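Local coordinates for inositol-1-monophosphatase (Thermotoga maritima, PDB 2P3N), which removes phosphate from fructose 1,6-bisphosphate, inositol 1-phosphate and several other phosphate esters in a magnesium-dependent reaction, working as a homotetramer, at residues D5-L10 against V106-V111; L120-G125 against V209-G214. All coordinates share one frame; numbering follows the deposited sequence.

The two contacts lie on opposite faces of one sheet, in the layered alpha/beta fold of the inositol monophosphatase superfamily. In contact 1 helix 2-21 packs on strand 105-113; in contact 2 the end of helix 199-211 meets the neighbouring strand 118-123 and the turn after it. Their centres are 12 Å apart, and the antiparallel strands join them through probable hydrogen bonds of 2.8 Å from Val111 N to Leu120 O and from Gly109 N to Ala122 O. The magnesium site is nearer contact 1: the side chain of Val110 lies about 10 Å from that of Asp79, a magnesium ligand. Contact 2 is away from the annotated sites.

Contact 1: residues D5-L10 against V106-V111; sequences DFSIKL and VKLGVV
Ser7 and Ile8 of the helix meet Leu108 and Val110 of the strand without any ring or other flat side chain between them; the flat groups stand around this seam. The Asp5 carboxylate takes Lys9 NZ on the syn side of OD1 at 3.0 Å, 19° out of its plane, in a salt bridge between residues one helical turn apart, while OD2 accepts the backbone N-H of Arg134 of a second subunit. Phe6 makes an edge-to-face pair with Phe57.

The seam itself is tight at one point: Val110 CG1 presses on Ser7 CB at 3.5 Å, closer than usual for two carbons. Val110 holds CG1 between its backbone N and carbonyl carbon (chi1 41°), which leaves CG2 to approach Ile8 CG1 more loosely, at 4.5 Å. Ser7 OG lies 3.9 Å from Leu108 CD2, but its polar partner is Arg3 O, one turn back.

Helix and strand run almost parallel, 15° apart, with 8.7 Å between the axes of these short segments. A classic beta bulge, Lys107 and Leu108 facing Tyr100, lies at the start of the contact and includes Leu108 itself; Val111 points to the other face, onto helix 199-211.

No hydrogen bond crosses, and Ser7 spends its hydroxyl within its own helix, so between these two segments the chemistry is van der Waals contact, the usual way a helix packs on a sheet face.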
loop_
_atom_site.group_PDB
_atom_site.type_symbol
_atom_site.label_atom_id
_atom_site.label_comp_id
_atom_site.label_asym_id
_atom_site.label_seq_id
_atom_site.Cartn_x
_atom_site.Cartn_y
_atom_site.Cartn_z
ATOM N N ASP A 5 -20.565 7.774 -1.969
ATOM C CA ASP A 5 -20.050 6.425 -2.183
ATOM C C ASP A 5 -19.666 6.185 -3.646
ATOM O O ASP A 5 -18.648 5.544 -3.952
ATOM C CB ASP A 5 -21.109 5.407 -1.748
ATOM C CG ASP A 5 -20.553 4.001 -1.617
ATOM O OD1 ASP A 5 -21.146 3.052 -2.188
ATOM O OD2 ASP A 5 -19.525 3.852 -0.932
ATOM N N PHE A 6 -20.513 6.692 -4.538
ATOM C CA PHE A 6 -20.339 6.592 -5.983
ATOM C C PHE A 6 -19.045 7.288 -6.378
ATOM O O PHE A 6 -18.266 6.783 -7.177
ATOM C CB PHE A 6 -21.528 7.282 -6.667
ATOM C CG PHE A 6 -21.312 7.600 -8.119
ATOM C CD1 PHE A 6 -21.607 6.667 -9.105
ATOM C CD2 PHE A 6 -20.822 8.847 -8.504
ATOM C CE1 PHE A 6 -21.418 6.974 -10.465
ATOM C CE2 PHE A 6 -20.626 9.168 -9.857
ATOM C CZ PHE A 6 -20.924 8.231 -10.838
ATOM N N SER A 7 -18.841 8.463 -5.802
ATOM C CA SER A 7 -17.673 9.281 -6.066
ATOM C C SER A 7 -16.394 8.621 -5.579
ATOM O O SER A 7 -15.380 8.612 -6.271
ATOM C CB SER A 7 -17.849 10.639 -5.385
ATOM O OG SER A 7 -19.018 11.289 -5.864
ATOM N N ILE A 8 -16.442 8.082 -4.369
ATOM C CA ILE A 8 -15.291 7.412 -3.791
ATOM C C ILE A 8 -14.877 6.228 -4.654
ATOM O O ILE A 8 -13.706 6.113 -5.036
ATOM C CB ILE A 8 -15.604 6.914 -2.375
ATOM C CG1 ILE A 8 -15.812 8.118 -1.453
ATOM C CG2 ILE A 8 -14.474 6.028 -1.860
ATOM C CD1 ILE A 8 -16.388 7.768 -0.089
ATOM N N LYS A 9 -15.830 5.358 -4.972
ATOM C CA LYS A 9 -15.529 4.187 -5.776
ATOM C C LYS A 9 -15.101 4.509 -7.199
ATOM O O LYS A 9 -14.317 3.780 -7.790
ATOM C CB LYS A 9 -16.737 3.259 -5.788
ATOM C CG LYS A 9 -17.136 2.870 -4.386
ATOM C CD LYS A 9 -18.216 1.817 -4.352
ATOM C CE LYS A 9 -18.461 1.415 -2.920
ATOM N NZ LYS A 9 -19.648 0.548 -2.778
ATOM N N LEU A 10 -15.611 5.608 -7.739
ATOM C CA LEU A 10 -15.292 6.030 -9.101
ATOM C C LEU A 10 -13.868 6.538 -9.162
ATOM O O LEU A 10 -13.096 6.148 -10.028
ATOM C CB LEU A 10 -16.215 7.167 -9.541
ATOM C CG LEU A 10 -16.866 7.194 -10.921
ATOM C CD1 LEU A 10 -17.265 8.637 -11.189
ATOM C CD2 LEU A 10 -15.938 6.692 -12.013
ATOM N N VAL A 106 -21.319 23.680 -2.648
ATOM C CA VAL A 106 -20.614 22.402 -2.588
ATOM C C VAL A 106 -21.279 21.522 -1.527
ATOM O O VAL A 106 -21.254 21.835 -0.338
ATOM C CB VAL A 106 -19.120 22.604 -2.238
ATOM C CG1 VAL A 106 -18.385 21.281 -2.286
ATOM C CG2 VAL A 106 -18.494 23.580 -3.208
ATOM N N LYS A 107 -21.883 20.426 -1.975
ATOM C CA LYS A 107 -22.576 19.494 -1.087
ATOM C C LYS A 107 -21.750 18.243 -0.799
ATOM O O LYS A 107 -22.007 17.524 0.165
ATOM C CB LYS A 107 -23.921 19.068 -1.708
ATOM C CG LYS A 107 -24.884 20.214 -1.970
ATOM C CD LYS A 107 -25.077 21.072 -0.713
ATOM C CE LYS A 107 -25.820 22.373 -1.026
ATOM N NZ LYS A 107 -25.963 23.260 0.171
ATOM N N LEU A 108 -20.747 18.000 -1.635
ATOM C CA LEU A 108 -19.926 16.810 -1.507
ATOM C C LEU A 108 -18.566 17.037 -2.149
ATOM O O LEU A 108 -18.452 17.731 -3.152
ATOM C CB LEU A 108 -20.663 15.659 -2.202
ATOM C CG LEU A 108 -20.159 14.225 -2.343
ATOM C CD1 LEU A 108 -21.255 13.425 -3.022
ATOM C CD2 LEU A 108 -18.869 14.152 -3.155
ATOM N N GLY A 109 -17.533 16.446 -1.565
ATOM C CA GLY A 109 -16.199 16.587 -2.113
ATOM C C GLY A 109 -15.372 15.337 -1.876
ATOM O O GLY A 109 -15.466 14.704 -0.830
ATOM N N VAL A 110 -14.574 14.953 -2.857
ATOM C CA VAL A 110 -13.721 13.791 -2.694
ATOM C C VAL A 110 -12.430 14.009 -3.469
ATOM O O VAL A 110 -12.449 14.485 -4.607
ATOM C CB VAL A 110 -14.436 12.486 -3.139
ATOM C CG1 VAL A 110 -15.222 12.727 -4.395
ATOM C CG2 VAL A 110 -13.419 11.380 -3.354
ATOM N N VAL A 111 -11.307 13.713 -2.818
ATOM C CA VAL A 111 -9.982 13.855 -3.424
ATOM C C VAL A 111 -9.299 12.498 -3.269
ATOM O O VAL A 111 -9.262 11.939 -2.174
ATOM C CB VAL A 111 -9.122 14.948 -2.704
ATOM C CG1 VAL A 111 -7.749 15.060 -3.354
ATOM C CG2 VAL A 111 -9.814 16.283 -2.765
#

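Contact 2: residues L120-G125 against V209-G214; sequences LYAEEG and VKEAGG
Glu211, in the last turn of helix 199-211, reaches Ala122 and the turn that follows strand 118-123, and does so by two kinds of interaction.

The apolar part is its stem. Glu211 CB rests 3.9 Å from Ala122 CB, and Glu211 CG lies 4.1 Å from the same methyl carbon. The chain then bends at chi2 (-68°), folding the carboxylate along the turn.

Polar contacts follow at the tip. Gly125 N gives a nearly straight hydrogen bond to Glu211 OE1, 2.8 Å long with an N-H...O angle of 172°, and comes from above the carboxylate, 53° out of its plane. OE2 accepts from Gly127 N, farther round the same turn, so two backbone N-H groups grip one side chain. Two acceptors also come close, Glu123 O and Glu211 OE2 at 3.4 Å. An alanine at Glu211 would remove both acceptors, and the N-H groups of Gly125 and Gly127 would probably be left without their mate and the turn freer to move.

Backbone geometry shapes both ends. Gly125 has positive phi, where a side chain would jam against the carbonyl before it. The helix closes in a Schellman motif, with Gly213 as C-prime residue and Gly214 N bonded to Val209 O at 2.7 Å.

Glu124 pairs with Lys107 in a salt bridge; Glu124 OE1 lies 6.1 Å from Glu211 OE1, not in contact. A carboxylate near a helix C-terminus is probably disfavoured by the helix dipole; the two N-H donors are likely to offset that cost while tying helix 199-211 to the hairpin of strands 118-123 and 127-130.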
loop_
_atom_site.group_PDB
_atom_site.type_symbol
_atom_site.label_atom_id
_atom_site.label_comp_id
_atom_site.label_asym_id
_atom_site.label_seq_id
_atom_site.Cartn_x
_atom_site.Cartn_y
_atom_site.Cartn_z
ATOM N N LEU A 120 -9.543 11.347 0.732
ATOM C CA LEU A 120 -10.105 12.316 1.646
ATOM C C LEU A 120 -11.441 12.768 1.064
ATOM O O LEU A 120 -11.533 13.062 -0.123
ATOM C CB LEU A 120 -9.135 13.491 1.788
ATOM C CG LEU A 120 -7.762 13.002 2.260
ATOM C CD1 LEU A 120 -6.886 12.757 1.053
ATOM C CD2 LEU A 120 -7.111 14.024 3.173
ATOM N N TYR A 121 -12.483 12.797 1.886
ATOM C CA TYR A 121 -13.795 13.216 1.406
ATOM C C TYR A 121 -14.655 13.829 2.493
ATOM O O TYR A 121 -14.389 13.677 3.679
ATOM C CB TYR A 121 -14.548 12.035 0.796
ATOM C CG TYR A 121 -14.608 10.838 1.703
ATOM C CD1 TYR A 121 -13.534 9.956 1.796
ATOM C CD2 TYR A 121 -15.718 10.614 2.511
ATOM C CE1 TYR A 121 -13.561 8.879 2.679
ATOM C CE2 TYR A 121 -15.757 9.543 3.399
ATOM C CZ TYR A 121 -14.676 8.683 3.477
ATOM O OH TYR A 121 -14.716 7.638 4.362
ATOM N N ALA A 122 -15.704 14.520 2.072
ATOM C CA ALA A 122 -16.624 15.155 3.002
ATOM C C ALA A 122 -17.940 15.487 2.322
ATOM O O ALA A 122 -17.959 15.993 1.203
ATOM C CB ALA A 122 -16.005 16.434 3.571
ATOM N N GLU A 123 -19.035 15.168 2.999
ATOM C CA GLU A 123 -20.370 15.484 2.514
ATOM C C GLU A 123 -20.847 16.551 3.519
ATOM O O GLU A 123 -20.433 16.541 4.686
ATOM C CB GLU A 123 -21.252 14.236 2.543
ATOM C CG GLU A 123 -22.590 14.402 1.862
ATOM C CD GLU A 123 -23.261 13.070 1.607
ATOM O OE1 GLU A 123 -23.292 12.231 2.537
ATOM O OE2 GLU A 123 -23.758 12.856 0.480
ATOM N N GLU A 124 -21.686 17.482 3.074
ATOM C CA GLU A 124 -22.157 18.559 3.947
ATOM C C GLU A 124 -22.978 18.098 5.154
ATOM O O GLU A 124 -23.984 17.395 5.016
ATOM C CB GLU A 124 -22.948 19.585 3.126
ATOM C CG GLU A 124 -23.531 20.747 3.912
ATOM C CD GLU A 124 -24.294 21.709 3.018
ATOM O OE1 GLU A 124 -23.645 22.542 2.348
ATOM O OE2 GLU A 124 -25.542 21.620 2.970
ATOM N N GLY A 125 -22.522 18.508 6.335
ATOM C CA GLY A 125 -23.193 18.150 7.566
ATOM C C GLY A 125 -22.794 16.800 8.143
ATOM O O GLY A 125 -23.271 16.428 9.215
ATOM N N VAL A 209 -12.353 20.974 4.094
ATOM C CA VAL A 209 -11.700 21.775 5.124
ATOM C C VAL A 209 -12.711 22.294 6.148
ATOM O O VAL A 209 -12.477 22.235 7.344
ATOM C CB VAL A 209 -10.963 22.975 4.520
ATOM C CG1 VAL A 209 -10.336 23.794 5.629
ATOM C CG2 VAL A 209 -9.899 22.499 3.555
ATOM N N LYS A 210 -13.840 22.793 5.670
ATOM C CA LYS A 210 -14.866 23.321 6.552
ATOM C C LYS A 210 -15.571 22.228 7.350
ATOM O O LYS A 210 -15.879 22.426 8.528
ATOM C CB LYS A 210 -15.876 24.142 5.741
ATOM C CG LYS A 210 -15.226 25.285 4.958
ATOM C CD LYS A 210 -16.235 26.280 4.397
ATOM C CE LYS A 210 -17.135 25.661 3.339
ATOM N NZ LYS A 210 -18.044 26.677 2.729
ATOM N N GLU A 211 -15.835 21.082 6.725
ATOM C CA GLU A 211 -16.483 19.974 7.431
ATOM C C GLU A 211 -15.530 19.397 8.474
ATOM O O GLU A 211 -15.943 18.713 9.405
ATOM C CB GLU A 211 -16.905 18.878 6.456
ATOM C CG GLU A 211 -18.218 19.161 5.771
ATOM C CD GLU A 211 -19.397 19.107 6.728
ATOM O OE1 GLU A 211 -20.242 20.023 6.677
ATOM O OE2 GLU A 211 -19.491 18.149 7.522
ATOM N N ALA A 212 -14.244 19.683 8.301
ATOM C CA ALA A 212 -13.213 19.237 9.232
ATOM C C ALA A 212 -12.942 20.380 10.199
ATOM O O ALA A 212 -11.866 20.443 10.800
ATOM C CB ALA A 212 -11.933 18.884 8.490
ATOM N N GLY A 213 -13.919 21.290 10.308
ATOM C CA GLY A 213 -13.835 22.438 11.205
ATOM C C GLY A 213 -12.893 23.588 10.865
ATOM O O GLY A 213 -12.752 24.517 11.661
ATOM N N GLY A 214 -12.247 23.546 9.703
ATOM C CA GLY A 214 -11.334 24.618 9.329
ATOM C C GLY A 214 -11.999 25.828 8.687
ATOM O O GLY A 214 -13.228 25.962 8.682
#